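Local coordinates for protein putative glycyl-glycine endopeptidase lytM (Ruminococcus gnavus, PDB 3NYY) that is probably a zinc-dependent metalloendopeptidase of the M23 (LytM-like) family, a group whose members cut peptide cross-links of bacterial cell walls, at residues G4-Q9 and W71-W77; K134-G138 and F213-L217; K158-I163 and Y175-Y181. All blocks are in the same frame, centred on the assembly; numbering follows the deposited sequence.

Contact 1 of 3, residues G4-Q9 and W71-W77; sequences GFQRLQ and WRNQTGW. With SO4 (sulfate ion), chain F.
Leu8, on the short helix 4-8, pushes its side chain into the bend 71-77, which links helices 61-71 and 77-88 in the helical LytM N-terminal domain. The bend is made of two overlapping beta turns, type I from Trp71 to Gln74 and type II from Gln74 to Trp77, and it receives the leucine. CD2 of Leu8 meets CB of Gln74 at 3.4 Å, while CD1 of Leu8 lies against the peptide of Gly76, 3.7 Å from its carbonyl O. CG of Leu8 stands anti to the backbone N (chi1 -167°), which carries both methyls across to the turn. An alanine at this position would remove both methyls and is likely to leave a gap between the helix and the Gln74-Gly76 turn. Trp71 comes in beside the leucine with the rim of its six-membered ring: CZ3 is 4.0 Å from CD2 of Leu8, and CH2 meets the start of the helix, 3.9 Å from C of Gly4. Met46 of helix 37-48 packs against both Leu8 and Trp71. Phe5 presents a ring edge to Gln74, whose amide is turned 83° from the ring and brings OE1 to 3.4 Å from CE1 of Phe5. A water bridges the segments there, accepting from Gln9 NE2 and donating to Gln74 OE1. At the far end of the bend Trp77 NE1 donates to O4 of a sulfate at 2.9 Å, in the ring plane; the ion probably came from the crystallisation liquor. NE2 of Gln9 sits over the centre of the Phe5 ring and donates to Phe5 O at 2.8 Å.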
# COMPACT_ATOMS: atom_id res chain seq x y z
N GLY A 4 1.10 19.02 -24.65
CA GLY A 4 2.24 18.16 -24.86
C GLY A 4 3.41 18.89 -25.51
O GLY A 4 4.57 18.80 -25.07
N PHE A 5 3.12 19.70 -26.54
CA PHE A 5 4.16 20.51 -27.15
C PHE A 5 4.86 21.41 -26.11
O PHE A 5 6.08 21.51 -26.09
CB PHE A 5 3.56 21.41 -28.25
CG PHE A 5 4.55 22.35 -28.83
CD1 PHE A 5 5.39 21.95 -29.85
CD2 PHE A 5 4.74 23.60 -28.28
CE1 PHE A 5 6.34 22.79 -30.37
CE2 PHE A 5 5.70 24.47 -28.79
CZ PHE A 5 6.53 24.06 -29.83
N GLN A 6 4.08 22.09 -25.29
CA GLN A 6 4.66 23.01 -24.30
C GLN A 6 5.54 22.24 -23.30
O GLN A 6 6.58 22.72 -22.90
CB GLN A 6 3.56 23.79 -23.59
CG GLN A 6 2.95 24.86 -24.48
CD GLN A 6 1.71 25.52 -23.90
OE1 GLN A 6 0.82 24.87 -23.35
NE2 GLN A 6 1.59 26.81 -24.17
N ARG A 7 5.10 21.04 -22.93
CA ARG A 7 5.79 20.26 -21.92
C ARG A 7 7.11 19.80 -22.49
O ARG A 7 8.10 19.74 -21.79
CB ARG A 7 4.95 19.09 -21.46
CG ARG A 7 3.76 19.49 -20.63
CD ARG A 7 2.80 18.33 -20.54
NE ARG A 7 1.50 18.76 -20.02
CZ ARG A 7 1.06 18.64 -18.77
NH1 ARG A 7 1.75 18.01 -17.82
NH2 ARG A 7 -0.13 19.10 -18.47
N LEU A 8 7.14 19.54 -23.79
CA LEU A 8 8.30 18.99 -24.44
C LEU A 8 9.39 20.06 -24.62
O LEU A 8 10.53 19.71 -24.85
CB LEU A 8 7.89 18.31 -25.75
CG LEU A 8 8.86 17.42 -26.46
CD1 LEU A 8 9.10 16.18 -25.54
CD2 LEU A 8 8.29 17.03 -27.83
N GLN A 9 9.06 21.34 -24.42
CA GLN A 9 10.03 22.46 -24.57
C GLN A 9 10.92 22.62 -23.37
O GLN A 9 11.90 23.35 -23.44
CB GLN A 9 9.34 23.80 -24.84
CG GLN A 9 8.35 23.78 -26.01
CD GLN A 9 8.92 23.14 -27.23
OE1 GLN A 9 9.88 23.64 -27.81
NE2 GLN A 9 8.34 22.01 -27.65
N TRP A 71 5.35 12.79 -33.68
CA TRP A 71 6.09 13.33 -32.53
C TRP A 71 7.60 13.26 -32.65
O TRP A 71 8.30 14.08 -32.07
CB TRP A 71 5.60 12.69 -31.20
CG TRP A 71 4.31 13.26 -30.76
CD1 TRP A 71 3.09 12.78 -31.04
CD2 TRP A 71 4.11 14.47 -30.01
NE1 TRP A 71 2.12 13.59 -30.50
CE2 TRP A 71 2.73 14.63 -29.86
CE3 TRP A 71 4.97 15.43 -29.49
CZ2 TRP A 71 2.17 15.71 -29.21
CZ3 TRP A 71 4.42 16.49 -28.82
CH2 TRP A 71 3.03 16.62 -28.68
N ARG A 72 8.12 12.31 -33.43
CA ARG A 72 9.56 12.14 -33.57
C ARG A 72 10.22 13.35 -34.23
O ARG A 72 11.42 13.55 -34.13
CB ARG A 72 9.88 10.85 -34.33
CG ARG A 72 9.61 10.88 -35.81
CD ARG A 72 10.03 9.53 -36.38
NE ARG A 72 10.18 9.53 -37.83
CZ ARG A 72 10.87 8.62 -38.51
NH1 ARG A 72 11.47 7.62 -37.87
NH2 ARG A 72 10.96 8.70 -39.82
N ASN A 73 9.41 14.15 -34.92
CA ASN A 73 9.90 15.39 -35.53
C ASN A 73 10.20 16.51 -34.55
O ASN A 73 10.87 17.46 -34.91
CB ASN A 73 8.89 15.88 -36.58
CG ASN A 73 8.86 14.99 -37.83
OD1 ASN A 73 9.81 14.97 -38.59
ND2 ASN A 73 7.77 14.23 -38.02
N GLN A 74 9.67 16.43 -33.33
CA GLN A 74 9.74 17.51 -32.39
C GLN A 74 11.14 17.61 -31.81
O GLN A 74 11.76 16.59 -31.47
CB GLN A 74 8.78 17.30 -31.23
CG GLN A 74 7.33 17.37 -31.63
CD GLN A 74 6.89 18.78 -32.01
OE1 GLN A 74 7.47 19.79 -31.59
NE2 GLN A 74 5.85 18.84 -32.78
N THR A 75 11.65 18.84 -31.74
CA THR A 75 12.81 19.08 -30.93
C THR A 75 12.38 18.76 -29.51
O THR A 75 11.26 19.10 -29.09
CB THR A 75 13.29 20.53 -31.03
OG1 THR A 75 12.30 21.40 -30.48
CG2 THR A 75 13.54 20.88 -32.50
N GLY A 76 13.23 18.04 -28.80
CA GLY A 76 12.90 17.55 -27.48
C GLY A 76 12.50 16.08 -27.46
O GLY A 76 12.63 15.42 -26.42
N TRP A 77 11.99 15.56 -28.58
CA TRP A 77 11.60 14.13 -28.63
C TRP A 77 12.72 13.20 -28.16
O TRP A 77 12.47 12.34 -27.30
CB TRP A 77 11.15 13.73 -30.02
CG TRP A 77 10.97 12.26 -30.18
CD1 TRP A 77 11.79 11.45 -30.86
CD2 TRP A 77 9.91 11.45 -29.67
NE1 TRP A 77 11.34 10.16 -30.80
CE2 TRP A 77 10.20 10.12 -30.07
CE3 TRP A 77 8.80 11.70 -28.87
CZ2 TRP A 77 9.37 9.05 -29.74
CZ3 TRP A 77 7.97 10.63 -28.53
CH2 TRP A 77 8.28 9.31 -28.95
S SO4 F . 13.22 7.00 -31.75
O1 SO4 F . 12.15 6.86 -30.76
O2 SO4 F . 14.51 6.97 -31.06
O3 SO4 F . 13.12 5.92 -32.70
O4 SO4 F . 13.00 8.31 -32.36
O HOH W 1 9.40 20.65 -29.89

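Contact 2 of 3, residues K134-G138 and F213-L217; sequences KNTPG and FPVHL
Val215 leads with its side chain into the bend of 134-138, in the M23 peptidase region, just before strand 216-225 begins. Asn135, the centre of an inverse gamma turn, reaches across to its N-H. With CG anti to the backbone N (chi1 -179°), the asparagine extends its amide toward segment 213-217, and OD1 of Asn135 accepts from Val215 N at 2.9 Å. The bond is nearly straight at the hydrogen (167°), though the donor is tilted 31° from the carbonyl plane. The same OD1 also rests against the valine side chain, 3.3 Å from CB of Val215. The two methyls divide the bend between them. CG2 of Val215 lies 3.5 Å from Pro137 N, and the Pro137 and Val215 side chains cross at about a right angle; CG1 of Val215 is 3.7 Å from Thr136 O. His216 is directed away from 134-138: its ND1 donates to Pro214 O at 2.9 Å, and its ring meets Phe115 of the second subunit edge-to-face. Val215 also packs on Ala132 of strand 128-132. One fairly straight bond thus fixes the Asn135 amide against the N-H of Val215, and the loop's position probably depends on it and on the fit of the methyls.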
# COMPACT_ATOMS: atom_id res chain seq x y z
N LYS A 134 4.61 -12.62 4.63
CA LYS A 134 5.34 -13.24 5.75
C LYS A 134 6.35 -12.19 6.27
O LYS A 134 7.36 -11.97 5.61
CB LYS A 134 6.03 -14.52 5.26
CG LYS A 134 6.76 -15.33 6.30
CD LYS A 134 7.29 -16.64 5.73
CE LYS A 134 8.15 -17.40 6.72
NZ LYS A 134 7.43 -17.73 7.99
N ASN A 135 6.08 -11.56 7.41
CA ASN A 135 6.85 -10.40 7.91
C ASN A 135 8.10 -10.88 8.63
O ASN A 135 8.24 -10.73 9.85
CB ASN A 135 5.95 -9.48 8.77
CG ASN A 135 6.65 -8.25 9.29
OD1 ASN A 135 7.71 -7.85 8.82
ND2 ASN A 135 6.03 -7.60 10.31
N THR A 136 9.00 -11.48 7.85
CA THR A 136 10.24 -12.00 8.40
C THR A 136 11.38 -11.65 7.44
O THR A 136 11.23 -11.82 6.24
CB THR A 136 10.16 -13.52 8.68
OG1 THR A 136 11.43 -14.01 9.15
CG2 THR A 136 9.77 -14.27 7.44
N PRO A 137 12.49 -11.14 7.99
CA PRO A 137 13.61 -10.80 7.14
C PRO A 137 14.43 -12.00 6.64
O PRO A 137 14.40 -13.06 7.25
CB PRO A 137 14.46 -9.91 8.04
CG PRO A 137 14.29 -10.46 9.35
CD PRO A 137 12.83 -10.92 9.42
N GLY A 138 15.13 -11.82 5.54
CA GLY A 138 16.00 -12.89 5.04
C GLY A 138 15.29 -14.06 4.38
O GLY A 138 15.87 -15.15 4.30
N PHE A 213 11.05 -1.47 11.61
CA PHE A 213 9.84 -1.32 10.81
C PHE A 213 9.55 -2.63 10.11
O PHE A 213 10.36 -3.52 10.22
CB PHE A 213 10.00 -0.17 9.83
CG PHE A 213 11.29 -0.19 9.09
CD1 PHE A 213 11.46 -1.04 8.02
CD2 PHE A 213 12.33 0.67 9.44
CE1 PHE A 213 12.65 -1.06 7.32
CE2 PHE A 213 13.51 0.69 8.75
CZ PHE A 213 13.67 -0.18 7.69
N PRO A 214 8.36 -2.79 9.49
CA PRO A 214 8.01 -4.04 8.82
C PRO A 214 8.94 -4.40 7.67
O PRO A 214 9.56 -3.53 7.04
CB PRO A 214 6.63 -3.76 8.22
CG PRO A 214 6.08 -2.64 9.04
CD PRO A 214 7.27 -1.79 9.36
N VAL A 215 9.00 -5.69 7.41
CA VAL A 215 9.82 -6.20 6.31
C VAL A 215 9.16 -5.80 4.99
O VAL A 215 7.98 -6.03 4.75
CB VAL A 215 10.00 -7.71 6.42
CG1 VAL A 215 10.63 -8.31 5.16
CG2 VAL A 215 10.88 -8.05 7.66
N HIS A 216 9.96 -5.15 4.14
CA HIS A 216 9.54 -4.72 2.84
C HIS A 216 10.74 -4.37 2.00
O HIS A 216 11.84 -4.08 2.52
CB HIS A 216 8.63 -3.48 2.94
CG HIS A 216 9.33 -2.21 3.34
ND1 HIS A 216 9.86 -1.98 4.59
CD2 HIS A 216 9.56 -1.09 2.61
CE1 HIS A 216 10.42 -0.77 4.60
NE2 HIS A 216 10.23 -0.20 3.42
N LEU A 217 10.52 -4.42 0.69
CA LEU A 217 11.51 -3.87 -0.25
C LEU A 217 11.09 -2.47 -0.62
O LEU A 217 9.97 -2.27 -1.11
CB LEU A 217 11.55 -4.66 -1.56
CG LEU A 217 12.43 -4.05 -2.65
CD1 LEU A 217 13.98 -3.97 -2.27
CD2 LEU A 217 12.25 -4.85 -3.98

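Contact 3 of 3, residues K158-I163 and Y175-Y181; sequences KGGWRI and YAHLDSY
Tyr181, from strand 180-181, packs against Trp161 where the strands of a beta hairpin, 162-166 and 172-178, bend away in the M23 peptidase region. The antiparallel pair Ile163-Tyr175 carries both backbone bonds of a hydrogen-bonded site; beyond it both strands turn a corner, at Trp161 and at His177, yet Leu178 N still donates to Trp161 O and His177 N to Gly159 O. The tyrosine ring wedges between the Trp161 side chain, the Arg162 carbonyl and CB of Ile163. CE2 of Tyr181 lies 3.8 Å from CE3 of Trp161, the side chains crossing at about a right angle, and CE1 of Tyr181 is 4.1 Å from CB of Ile163. Trp161, with CG anti to its carbonyl carbon (chi1 -63°), lays the pyrrole edge of the indole beside Leu178, whose O is 3.2 Å from CD1 of Trp161 and in the ring plane; Trp155 meets the indole edge-to-face. On the face holding Ile163 and Tyr175, CG2 of Ile163 fills the notch between Tyr175 CB and Leu178 CD1, 3.8 Å from the latter. The other end is shaped by the classic bulge at Gly159 and Gly160, opposite Leu156. CB of Ala176 nestles 3.4 Å from Gly159 O. The His177 ring donates from ND1 to Ser202 O and meets the ring of His216, which with His218 is consistent with the HxH motif of the M23 active site. OH of Tyr181, the tip of the wedge, donates to Arg162 O at 2.7 Å, approaching from above the carbonyl plane, 36° out of it.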
# COMPACT_ATOMS: atom_id res chain seq x y z
N LYS A 158 18.76 6.14 5.95
CA LYS A 158 17.34 6.08 5.54
C LYS A 158 16.98 4.96 4.55
O LYS A 158 15.81 4.82 4.13
CB LYS A 158 16.91 7.38 4.86
CG LYS A 158 16.99 8.63 5.74
CD LYS A 158 16.31 9.83 5.03
CE LYS A 158 16.41 11.14 5.82
NZ LYS A 158 17.45 12.06 5.27
N GLY A 159 17.98 4.22 4.11
CA GLY A 159 17.74 3.07 3.24
C GLY A 159 18.24 1.74 3.80
O GLY A 159 18.11 0.71 3.16
N GLY A 160 18.81 1.75 5.00
CA GLY A 160 19.48 0.51 5.48
C GLY A 160 20.50 -0.03 4.49
O GLY A 160 21.24 0.72 3.85
N TRP A 161 20.53 -1.35 4.36
CA TRP A 161 21.40 -1.99 3.37
C TRP A 161 20.71 -1.83 2.02
O TRP A 161 19.62 -2.40 1.77
CB TRP A 161 21.58 -3.48 3.65
CG TRP A 161 22.25 -3.74 4.94
CD1 TRP A 161 21.70 -4.36 6.05
CD2 TRP A 161 23.56 -3.32 5.32
NE1 TRP A 161 22.63 -4.39 7.07
CE2 TRP A 161 23.77 -3.76 6.64
CE3 TRP A 161 24.62 -2.65 4.64
CZ2 TRP A 161 24.96 -3.50 7.31
CZ3 TRP A 161 25.80 -2.41 5.31
CH2 TRP A 161 25.98 -2.87 6.62
N ARG A 162 21.31 -1.02 1.16
CA ARG A 162 20.80 -0.77 -0.15
C ARG A 162 21.82 -1.11 -1.21
O ARG A 162 23.02 -1.21 -0.97
CB ARG A 162 20.28 0.67 -0.32
CG ARG A 162 21.26 1.84 -0.18
CD ARG A 162 22.08 2.00 -1.47
NE ARG A 162 22.77 3.27 -1.63
CZ ARG A 162 23.97 3.56 -1.14
NH1 ARG A 162 24.66 2.68 -0.38
NH2 ARG A 162 24.49 4.76 -1.37
N ILE A 163 21.28 -1.33 -2.39
CA ILE A 163 22.10 -1.58 -3.56
C ILE A 163 21.46 -0.83 -4.72
O ILE A 163 20.24 -0.78 -4.82
CB ILE A 163 22.29 -3.12 -3.83
CG1 ILE A 163 23.36 -3.37 -4.90
CG2 ILE A 163 20.97 -3.82 -4.11
CD1 ILE A 163 23.81 -4.84 -4.94
N TYR A 175 17.35 -0.38 -4.51
CA TYR A 175 16.74 -1.47 -3.73
C TYR A 175 17.21 -1.30 -2.30
O TYR A 175 18.41 -1.38 -2.02
CB TYR A 175 17.16 -2.84 -4.25
CG TYR A 175 16.86 -3.08 -5.72
CD1 TYR A 175 17.70 -2.57 -6.71
CD2 TYR A 175 15.81 -3.90 -6.11
CE1 TYR A 175 17.47 -2.80 -8.07
CE2 TYR A 175 15.56 -4.15 -7.44
CZ TYR A 175 16.38 -3.59 -8.44
OH TYR A 175 16.06 -3.82 -9.79
N ALA A 176 16.28 -1.07 -1.37
CA ALA A 176 16.61 -0.69 0.01
C ALA A 176 15.93 -1.55 1.09
O ALA A 176 14.98 -2.31 0.83
CB ALA A 176 16.30 0.80 0.24
N HIS A 177 16.53 -1.47 2.28
CA HIS A 177 16.13 -2.16 3.53
C HIS A 177 16.41 -3.65 3.53
O HIS A 177 15.82 -4.38 4.35
CB HIS A 177 14.67 -1.87 3.88
CG HIS A 177 14.35 -0.41 3.89
ND1 HIS A 177 15.00 0.48 4.71
CD2 HIS A 177 13.52 0.33 3.11
CE1 HIS A 177 14.57 1.71 4.46
NE2 HIS A 177 13.68 1.64 3.49
N LEU A 178 17.34 -4.09 2.66
CA LEU A 178 17.71 -5.49 2.54
C LEU A 178 18.27 -6.04 3.88
O LEU A 178 18.96 -5.32 4.64
CB LEU A 178 18.77 -5.72 1.43
CG LEU A 178 18.38 -5.26 0.02
CD1 LEU A 178 19.64 -5.37 -0.91
CD2 LEU A 178 17.23 -6.11 -0.51
N ASP A 179 18.07 -7.33 4.10
CA ASP A 179 18.62 -7.99 5.29
C ASP A 179 20.05 -8.40 5.00
O ASP A 179 20.91 -8.46 5.90
CB ASP A 179 17.79 -9.22 5.64
CG ASP A 179 18.21 -9.86 6.95
OD1 ASP A 179 18.12 -9.15 7.99
OD2 ASP A 179 18.64 -11.06 6.93
N SER A 180 20.32 -8.70 3.74
CA SER A 180 21.64 -9.11 3.32
C SER A 180 21.78 -8.95 1.82
O SER A 180 20.77 -8.78 1.11
CB SER A 180 21.86 -10.57 3.70
OG SER A 180 21.10 -11.43 2.89
N TYR A 181 23.03 -9.04 1.35
CA TYR A 181 23.37 -8.95 -0.06
C TYR A 181 23.77 -10.28 -0.70
O TYR A 181 24.31 -11.18 -0.01
CB TYR A 181 24.53 -8.03 -0.24
CG TYR A 181 24.33 -6.59 0.17
CD1 TYR A 181 23.45 -5.77 -0.48
CD2 TYR A 181 25.10 -6.02 1.14
CE1 TYR A 181 23.33 -4.46 -0.14
CE2 TYR A 181 24.99 -4.69 1.49
CZ TYR A 181 24.10 -3.90 0.85
OH TYR A 181 24.02 -2.54 1.20
O HOH W 2 13.41 4.02 2.00

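From the N terminus, contact 1 comes first: it joins helix 4-8 to the turn between helices 61-71 and 77-88, closing a largely helical loop before either of the others opens. Its centre is about 43 Å from that of contact 2 and about 38 Å from that of contact 3, on the opposite side of the chain's centre. Contact 2 ties the loop after strand 128-132 to the start of strand 216-225, and the whole of contact 3, a local hairpin joining 158-163 to 175-181, falls between those ends. Strands 172-178 and 216-225 are sheet neighbours, and contacts 2 and 3 touch directly: Phe213 CZ lies 3.3 Å from His177 ND1, and Gly138 packs on Asp179.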